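PDB 2BDQ: copper homeostasis protein CutC from Streptococcus agalactiae, which probably binds copper ions and takes part in copper homeostasis in the cytoplasm. Local coordinates for residues V25-N30 against E45-L50; L73-M78 against T106-Q111; D91-G96 against P114-L119. All coordinates share one frame; numbering follows the deposited sequence.

Interaction 1 of 3, residues V25-N30 against E45-L50; sequences VELCDN and EANQYL
L27 lays its CD1 methyl on the CB of A46 at 3.5 Å, while CG of L27 is 4.1 Å from A46 CB. CG lies anti to the backbone N (chi1 -154°), and this torsion puts the CD1 branch over A46. Two residues earlier, on the same face of the strand, V25 meets L50. The two side chains point at each other tip to tip, the valine through CG1 and the leucine through its methyl end. The modelled approach of that pair is closer than carbons allow, so its exact spacing is doubtful. Strand 25-28 and helix 45-50 run nearly antiparallel, at 160°, with axes 10.6 Å apart at closest. This is the first half of a beta-alpha-beta unit of the TIM barrel, completed by strand 56-60. V57 of that strand packs on both L27 and L50, and I55 touches both V25 and L50. Backbone bonds from V25 and L27 to A58 hold the strand in place. Beyond it, D29 and N30 hydrogen-bond to N30 and D29 of the second subunit. Between strand and helix the contact is buried and apolar, so it rests on the fit of aliphatic groups.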
# COMPACT_ATOMS: atom_id res chain seq x y z
N VAL A 25 9.88 -9.89 10.77
CA VAL A 25 9.53 -9.44 9.44
C VAL A 25 9.08 -7.99 9.52
O VAL A 25 8.42 -7.59 10.49
CB VAL A 25 8.43 -10.34 8.82
CG1 VAL A 25 7.52 -10.86 9.90
CG2 VAL A 25 7.62 -9.58 7.78
N GLU A 26 9.48 -7.20 8.53
CA GLU A 26 9.07 -5.81 8.47
C GLU A 26 7.87 -5.84 7.54
O GLU A 26 8.01 -6.13 6.35
CB GLU A 26 10.15 -4.91 7.88
CG GLU A 26 9.75 -3.43 7.87
CD GLU A 26 10.69 -2.54 7.08
OE1 GLU A 26 10.87 -2.78 5.87
OE2 GLU A 26 11.26 -1.60 7.68
N LEU A 27 6.69 -5.57 8.08
CA LEU A 27 5.46 -5.59 7.30
C LEU A 27 5.12 -4.23 6.68
O LEU A 27 4.98 -3.23 7.38
CB LEU A 27 4.30 -6.06 8.19
CG LEU A 27 3.06 -6.74 7.58
CD1 LEU A 27 1.85 -6.53 8.47
CD2 LEU A 27 2.78 -6.17 6.21
N CYS A 28 5.00 -4.20 5.36
CA CYS A 28 4.62 -2.98 4.67
C CYS A 28 4.03 -3.33 3.32
O CYS A 28 3.85 -4.50 2.99
CB CYS A 28 5.81 -2.02 4.53
SG CYS A 28 7.43 -2.74 4.17
N ASP A 29 3.68 -2.31 2.55
CA ASP A 29 3.14 -2.54 1.22
C ASP A 29 3.92 -1.59 0.32
O ASP A 29 4.83 -0.90 0.78
CB ASP A 29 1.64 -2.22 1.20
CG ASP A 29 0.99 -2.55 -0.13
OD1 ASP A 29 1.46 -3.46 -0.84
OD2 ASP A 29 -0.01 -1.90 -0.48
N ASN A 30 3.60 -1.60 -0.97
CA ASN A 30 4.24 -0.70 -1.92
C ASN A 30 5.77 -0.66 -1.78
O ASN A 30 6.34 0.41 -1.56
CB ASN A 30 3.68 0.71 -1.70
CG ASN A 30 3.82 1.60 -2.91
OD1 ASN A 30 4.66 1.37 -3.78
ND2 ASN A 30 3.02 2.66 -2.96
N GLU A 45 -4.19 -9.79 9.98
CA GLU A 45 -3.95 -11.17 9.59
C GLU A 45 -2.48 -11.56 9.59
O GLU A 45 -2.14 -12.68 9.98
CB GLU A 45 -4.57 -11.43 8.21
CG GLU A 45 -6.08 -11.24 8.18
CD GLU A 45 -6.79 -12.04 9.28
OE1 GLU A 45 -6.49 -13.24 9.43
OE2 GLU A 45 -7.66 -11.46 9.97
N ALA A 46 -1.61 -10.66 9.15
CA ALA A 46 -0.19 -10.96 9.12
C ALA A 46 0.32 -11.18 10.55
O ALA A 46 1.02 -12.15 10.81
CB ALA A 46 0.58 -9.82 8.46
N ASN A 47 -0.06 -10.29 11.47
CA ASN A 47 0.37 -10.42 12.86
C ASN A 47 -0.05 -11.75 13.47
O ASN A 47 0.74 -12.41 14.14
CB ASN A 47 -0.19 -9.28 13.72
CG ASN A 47 0.44 -7.95 13.40
OD1 ASN A 47 0.10 -6.93 14.01
ND2 ASN A 47 1.36 -7.94 12.45
N GLN A 48 -1.29 -12.14 13.23
CA GLN A 48 -1.80 -13.40 13.76
C GLN A 48 -1.11 -14.58 13.09
O GLN A 48 -0.76 -15.56 13.75
CB GLN A 48 -3.31 -13.49 13.56
CG GLN A 48 -3.95 -14.76 14.11
CD GLN A 48 -5.47 -14.71 14.02
OE1 GLN A 48 -6.10 -13.74 14.43
NE2 GLN A 48 -6.06 -15.77 13.47
N TYR A 49 -0.90 -14.48 11.78
CA TYR A 49 -0.25 -15.54 11.02
C TYR A 49 1.20 -15.71 11.45
O TYR A 49 1.65 -16.82 11.70
CB TYR A 49 -0.29 -15.24 9.53
CG TYR A 49 0.31 -16.32 8.66
CD1 TYR A 49 -0.41 -17.47 8.35
CD2 TYR A 49 1.60 -16.19 8.16
CE1 TYR A 49 0.15 -18.47 7.55
CE2 TYR A 49 2.17 -17.17 7.36
CZ TYR A 49 1.43 -18.31 7.05
OH TYR A 49 1.98 -19.29 6.25
N LEU A 50 1.93 -14.61 11.52
CA LEU A 50 3.33 -14.66 11.92
C LEU A 50 3.52 -15.04 13.38
O LEU A 50 4.38 -15.85 13.70
CB LEU A 50 4.01 -13.32 11.63
CG LEU A 50 4.11 -12.96 10.15
CD1 LEU A 50 4.52 -11.51 10.01
CD2 LEU A 50 5.11 -13.88 9.44

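Interaction 2 of 3, residues L73-M78 against T106-Q111; sequences LELRIM and TEAIEQ
The side chain of Q111 runs roughly perpendicular to that of L75. The CD1 methyl of the leucine comes to 4.1 Å from OE1 of Q111, a loose van der Waals approach to an amide oxygen. The glutamine chain is extended beyond CG (chi2 -178°), which carries its amide out to the leucine. The other branch of L75 turns to A108, and its CD2 lies 4.2 Å from the alanine CB. The two methyls thus divide the work, one over the small alanine and one beside the amide. The CB of L75 points at the facing helix. A108 and L75 are also the nearest pair of backbone positions, with CA atoms 7.8 Å apart. The contact joins helix 72-87 to helix 106-116, which follow strands 56-60 and 92-95 and are successive outer helices of the TIM barrel. A108 is buried and Q111 is exposed, so the glutamine lies at the outer border of the patch. The A108 backbone N bonds to OD1 of D105, near the start of its helix. On helix 72-87, E74 forms a salt bridge to R64, and R76 forms one to E45 of the second subunit.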
# COMPACT_ATOMS: atom_id res chain seq x y z
N LEU A 73 -1.40 16.88 7.90
CA LEU A 73 -2.36 15.84 7.53
C LEU A 73 -1.69 14.46 7.47
O LEU A 73 -2.27 13.46 7.92
CB LEU A 73 -3.00 16.21 6.19
CG LEU A 73 -4.36 15.57 5.88
CD1 LEU A 73 -5.05 16.29 4.72
CD2 LEU A 73 -4.15 14.11 5.58
N GLU A 74 -0.48 14.41 6.95
CA GLU A 74 0.26 13.16 6.86
C GLU A 74 0.65 12.67 8.26
O GLU A 74 0.70 11.47 8.51
CB GLU A 74 1.49 13.35 5.97
CG GLU A 74 1.11 13.36 4.48
CD GLU A 74 2.13 14.04 3.59
OE1 GLU A 74 1.97 13.97 2.36
OE2 GLU A 74 3.09 14.65 4.12
N LEU A 75 0.92 13.60 9.17
CA LEU A 75 1.26 13.22 10.54
C LEU A 75 -0.01 12.69 11.21
O LEU A 75 0.06 11.80 12.07
CB LEU A 75 1.81 14.42 11.32
CG LEU A 75 3.18 14.95 10.91
CD1 LEU A 75 3.48 16.27 11.63
CD2 LEU A 75 4.26 13.91 11.23
N ARG A 76 -1.17 13.22 10.82
CA ARG A 76 -2.45 12.77 11.38
C ARG A 76 -2.70 11.34 10.91
O ARG A 76 -3.25 10.52 11.63
CB ARG A 76 -3.58 13.69 10.90
CG ARG A 76 -5.01 13.20 11.19
CD ARG A 76 -5.46 13.45 12.63
NE ARG A 76 -5.11 12.36 13.55
CZ ARG A 76 -5.68 11.16 13.55
NH1 ARG A 76 -6.65 10.87 12.68
NH2 ARG A 76 -5.29 10.24 14.43
N ILE A 77 -2.28 11.04 9.68
CA ILE A 77 -2.44 9.71 9.11
C ILE A 77 -1.58 8.72 9.89
O ILE A 77 -2.04 7.65 10.30
CB ILE A 77 -2.03 9.71 7.62
CG1 ILE A 77 -3.10 10.45 6.80
CG2 ILE A 77 -1.85 8.29 7.13
CD1 ILE A 77 -2.69 10.76 5.39
N MSE A 78 -0.32 9.09 10.10
CA MSE A 78 0.63 8.24 10.82
C MSE A 78 0.19 7.97 12.25
O MSE A 78 0.35 6.85 12.75
CB MSE A 78 2.02 8.87 10.80
CG MSE A 78 2.61 8.95 9.38
SE MSE A 78 4.24 9.98 9.24
CE MSE A 78 5.43 8.82 10.18
N THR A 106 12.58 16.08 15.66
CA THR A 106 12.24 15.68 17.02
C THR A 106 10.83 16.09 17.45
O THR A 106 10.12 15.30 18.06
CB THR A 106 13.24 16.27 18.05
OG1 THR A 106 14.57 15.85 17.72
CG2 THR A 106 12.91 15.80 19.45
N GLU A 107 10.43 17.31 17.13
CA GLU A 107 9.11 17.78 17.53
C GLU A 107 8.00 16.94 16.91
O GLU A 107 7.03 16.59 17.59
CB GLU A 107 8.93 19.25 17.17
CG GLU A 107 9.51 19.65 15.81
CD GLU A 107 10.97 20.08 15.91
OE1 GLU A 107 11.24 21.10 16.57
OE2 GLU A 107 11.84 19.40 15.32
N ALA A 108 8.14 16.59 15.63
CA ALA A 108 7.11 15.79 14.96
C ALA A 108 7.04 14.40 15.58
O ALA A 108 5.95 13.89 15.86
CB ALA A 108 7.40 15.69 13.46
N ILE A 109 8.19 13.78 15.82
CA ILE A 109 8.22 12.45 16.42
C ILE A 109 7.60 12.45 17.82
O ILE A 109 6.86 11.53 18.18
CB ILE A 109 9.66 11.89 16.52
CG1 ILE A 109 10.23 11.67 15.12
CG2 ILE A 109 9.66 10.57 17.29
CD1 ILE A 109 11.67 11.30 15.11
N GLU A 110 7.91 13.47 18.62
CA GLU A 110 7.35 13.54 19.96
C GLU A 110 5.83 13.62 19.91
O GLU A 110 5.16 13.09 20.80
CB GLU A 110 7.92 14.75 20.74
CG GLU A 110 9.42 14.67 20.97
CD GLU A 110 9.95 15.72 21.94
OE1 GLU A 110 9.64 16.92 21.77
OE2 GLU A 110 10.68 15.33 22.88
N GLN A 111 5.29 14.25 18.87
CA GLN A 111 3.84 14.36 18.72
C GLN A 111 3.20 12.97 18.59
O GLN A 111 2.05 12.77 18.97
CB GLN A 111 3.47 15.19 17.48
CG GLN A 111 3.54 16.71 17.64
CD GLN A 111 3.11 17.45 16.37
OE1 GLN A 111 3.91 17.64 15.45
NE2 GLN A 111 1.84 17.86 16.32

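Interaction 3 of 3, residues D91-G96 against P114-L119; sequences DALVLG and PATQGL
L93 makes the apolar contacts, with one branch for each partner. Its CD1 touches CG2 of T116 at 3.6 Å and lies 4.0 Å from OG1 of the same residue. The two side chains run alongside one another, pointing opposite ways. CD2 of L93 reaches CD1 of L119 at 4.4 Å, a looser meeting of methyl groups. With CG of L93 anti to the carbonyl carbon (chi1 -51°), its two methyls reach T116 and L119, the first and last residues of the turn. T116 presents its methyl because CG2 is the branch lying anti to the backbone N.

The polar bonds shape the segment that receives L93. L119 N bonds to T116 O at 3.0 Å and closes a type I' turn through Q117 and G118, both with positive phi. This turn brings T116 and L119 to the same leucine. Q117 folds back, and its NE2 bonds to A115 O at 3.1 Å. That carbonyl oxygen lies almost in the amide plane of Q117. T116 OG1 has a weak bond to L112 O one turn earlier.

The contact belongs to the beta-alpha-beta unit of strand 92-95, helix 106-116 and strand 121-123. L93 bonds through its backbone to P120, just before strand 121-123, and to V122 within it. I82 and A85 of helix 72-87 pack on the same leucine, and L121 touches both L93 and T116 between strand and helix.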
# COMPACT_ATOMS: atom_id res chain seq x y z
N ASP A 91 4.45 -5.88 17.07
CA ASP A 91 5.59 -5.94 17.97
C ASP A 91 6.50 -4.72 17.90
O ASP A 91 7.19 -4.40 18.87
CB ASP A 91 6.40 -7.20 17.68
CG ASP A 91 5.61 -8.46 17.93
OD1 ASP A 91 5.33 -8.75 19.11
OD2 ASP A 91 5.24 -9.13 16.94
N ALA A 92 6.49 -4.04 16.76
CA ALA A 92 7.33 -2.86 16.60
C ALA A 92 6.78 -1.93 15.52
O ALA A 92 6.01 -2.35 14.66
CB ALA A 92 8.75 -3.28 16.25
N LEU A 93 7.17 -0.67 15.59
CA LEU A 93 6.74 0.33 14.62
C LEU A 93 7.98 0.90 13.93
O LEU A 93 8.98 1.20 14.58
CB LEU A 93 5.96 1.43 15.34
CG LEU A 93 4.84 0.95 16.26
CD1 LEU A 93 4.23 2.14 16.99
CD2 LEU A 93 3.77 0.21 15.45
N VAL A 94 7.91 1.03 12.61
CA VAL A 94 9.02 1.54 11.81
C VAL A 94 8.61 2.88 11.18
O VAL A 94 7.67 2.94 10.39
CB VAL A 94 9.37 0.55 10.68
CG1 VAL A 94 10.67 0.95 10.01
CG2 VAL A 94 9.45 -0.87 11.24
N LEU A 95 9.32 3.95 11.54
CA LEU A 95 9.00 5.26 10.99
C LEU A 95 10.25 6.12 10.84
O LEU A 95 11.34 5.74 11.27
CB LEU A 95 7.99 5.98 11.90
CG LEU A 95 8.47 6.44 13.28
CD1 LEU A 95 7.51 7.48 13.84
CD2 LEU A 95 8.57 5.26 14.22
N GLY A 96 10.09 7.29 10.23
CA GLY A 96 11.22 8.18 10.06
C GLY A 96 10.75 9.53 9.58
O GLY A 96 10.12 9.63 8.53
N PRO A 114 3.14 9.48 22.21
CA PRO A 114 2.04 9.01 23.06
C PRO A 114 1.21 7.90 22.41
O PRO A 114 0.86 6.92 23.06
CB PRO A 114 1.23 10.28 23.32
CG PRO A 114 2.29 11.37 23.24
CD PRO A 114 3.09 10.94 22.04
N ALA A 115 0.90 8.05 21.13
CA ALA A 115 0.11 7.04 20.43
C ALA A 115 0.84 5.70 20.37
O ALA A 115 0.21 4.64 20.36
CB ALA A 115 -0.22 7.51 19.01
N THR A 116 2.17 5.74 20.34
CA THR A 116 2.98 4.52 20.28
C THR A 116 2.76 3.62 21.48
O THR A 116 3.02 2.41 21.42
CB THR A 116 4.48 4.84 20.19
OG1 THR A 116 4.75 5.57 18.98
CG2 THR A 116 5.27 3.55 20.17
N GLN A 117 2.32 4.21 22.58
CA GLN A 117 2.04 3.48 23.80
C GLN A 117 3.16 2.53 24.24
O GLN A 117 2.90 1.39 24.63
CB GLN A 117 0.74 2.71 23.63
CG GLN A 117 -0.44 3.61 23.29
CD GLN A 117 -1.67 2.82 22.86
OE1 GLN A 117 -2.28 2.11 23.66
NE2 GLN A 117 -2.03 2.94 21.59
N GLY A 118 4.40 3.01 24.16
CA GLY A 118 5.53 2.22 24.59
C GLY A 118 6.04 1.12 23.68
O GLY A 118 7.05 0.50 23.99
N LEU A 119 5.38 0.85 22.55
CA LEU A 119 5.88 -0.21 21.70
C LEU A 119 7.29 0.13 21.20
O LEU A 119 7.66 1.30 21.12
CB LEU A 119 4.96 -0.45 20.49
CG LEU A 119 3.51 -0.89 20.72
CD1 LEU A 119 2.98 -1.43 19.41
CD2 LEU A 119 3.39 -1.95 21.81

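All three contacts belong to one TIM barrel. Interactions 1 and 3 each pack a strand against the helix that follows it, while interaction 2 joins two outer helices. Interactions 2 and 3 share helix 106-116; their centres are 12 Å apart, and they touch where M78 CE lies 4.2 Å from L95 CB. Interactions 1 and 3 have centres 15 Å apart and meet through E26 OE2 and V94 CG1, at 3.5 Å. Interactions 1 and 2 do not touch, with nearest atoms about 12 Å apart, but both reach the second subunit. E45 of one chain and R76 of the other join them across that interface.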